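Local structure of Rho GTPase-activating protein 15 (Homo sapiens, 3BYI) at residues G61-A64 with T65-K68. The protein stimulates GTP hydrolysis by Rho-type GTPases, RAC1 among them, through its RhoGAP domain, returning them to the inactive GDP-bound state. Numbering follows the deposited sequence.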
# COMPACT_ATOMS: atom_id res chain seq x y z
N GLY A 61 -4.80 8.67 11.20
CA GLY A 61 -5.17 8.18 12.52
C GLY A 61 -4.11 8.55 13.53
O GLY A 61 -3.01 9.01 13.18
N ASN A 62 -4.45 8.36 14.80
CA ASN A 62 -3.53 8.59 15.92
C ASN A 62 -2.26 7.74 15.76
O ASN A 62 -2.33 6.51 15.81
CB ASN A 62 -4.26 8.25 17.24
CG ASN A 62 -3.40 8.47 18.48
OD1 ASN A 62 -2.46 7.71 18.77
ND2 ASN A 62 -3.73 9.49 19.23
N LEU A 63 -1.10 8.40 15.54
CA LEU A 63 0.12 7.68 15.17
C LEU A 63 0.59 6.80 16.32
O LEU A 63 1.06 5.67 16.10
CB LEU A 63 1.21 8.61 14.70
CG LEU A 63 2.45 7.97 14.08
CD1 LEU A 63 2.11 6.99 12.96
CD2 LEU A 63 3.34 9.07 13.56
N ALA A 64 0.41 7.27 17.55
CA ALA A 64 0.70 6.43 18.73
C ALA A 64 -0.10 5.11 18.73
O ALA A 64 0.42 4.07 19.10
CB ALA A 64 0.43 7.19 20.01
N THR A 65 -1.37 5.15 18.30
CA THR A 65 -2.18 3.94 18.19
C THR A 65 -1.76 3.10 16.99
O THR A 65 -1.78 1.88 17.08
CB THR A 65 -3.72 4.24 18.09
OG1 THR A 65 -4.08 5.17 19.12
CG2 THR A 65 -4.54 2.97 18.27
N ILE A 66 -1.42 3.74 15.87
CA ILE A 66 -0.85 3.01 14.72
C ILE A 66 0.42 2.28 15.13
O ILE A 66 0.62 1.12 14.77
CB ILE A 66 -0.52 3.94 13.56
CG1 ILE A 66 -1.84 4.52 12.98
CG2 ILE A 66 0.30 3.19 12.49
CD1 ILE A 66 -1.68 5.74 12.07
N GLN A 67 1.28 2.95 15.89
CA GLN A 67 2.54 2.36 16.32
C GLN A 67 2.30 1.12 17.19
O GLN A 67 3.03 0.13 17.09
CB GLN A 67 3.41 3.42 17.02
CG GLN A 67 3.99 4.49 16.06
CD GLN A 67 5.13 3.98 15.13
OE1 GLN A 67 5.26 2.80 14.91
NE2 GLN A 67 5.95 4.89 14.60
N LYS A 68 1.26 1.16 18.03
CA LYS A 68 0.88 -0.03 18.83
C LYS A 68 0.30 -1.14 17.97
O LYS A 68 0.49 -2.32 18.27
CB LYS A 68 -0.21 0.28 19.84
CG LYS A 68 0.17 1.19 20.95
CD LYS A 68 -1.02 1.54 21.80
CE LYS A 68 -0.58 2.24 23.07
NZ LYS A 68 -1.76 2.89 23.71
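Asn62 is the N-cap of helix 63-74 in the all-helical RhoGAP domain, and its side chain reaches forward to Thr65 in the first turn. With CG anti to the backbone N (chi1 -179°), the amide is placed so that its OD1 accepts from Thr65 N at 2.8 Å. This donor lies in the plane of the amide, on a lone pair of OD1, and the bond is moderately bent, with an N-H...O angle of 144°. The hydroxyl of Thr65 stands beside its own backbone N, which brings OG1 to 3.0 Å from Asn62 OD1; that second link is at best weak, since the hydroxyl proton has another acceptor within reach, and the two side chains cross at about a right angle.

The backbone takes over from the cap at once. Asn62 O receives Ile66 N at 2.9 Å in a nearly straight bond, and the next rungs follow as Gln67 N binds Leu63 O at 2.7 Å and Lys68 N binds Ala64 O at 3.2 Å. Leu63 CD1 makes an apolar contact with Ile66 CB at 4.1 Å; Ile66 CD1 also lies 3.7 Å from the carbonyl Gly61 O.

Just upstream, the side chain of Arg58, the predicted arginine finger, lies about 11 Å from the Gly61 position. Buried Ile66 packs against Val91 and Met98 of helix 89-102; Leu63 also touches Met98, and Thr65 touches Val91 and, in a loop, Trp86, so the capped turn sits against both helix and loop.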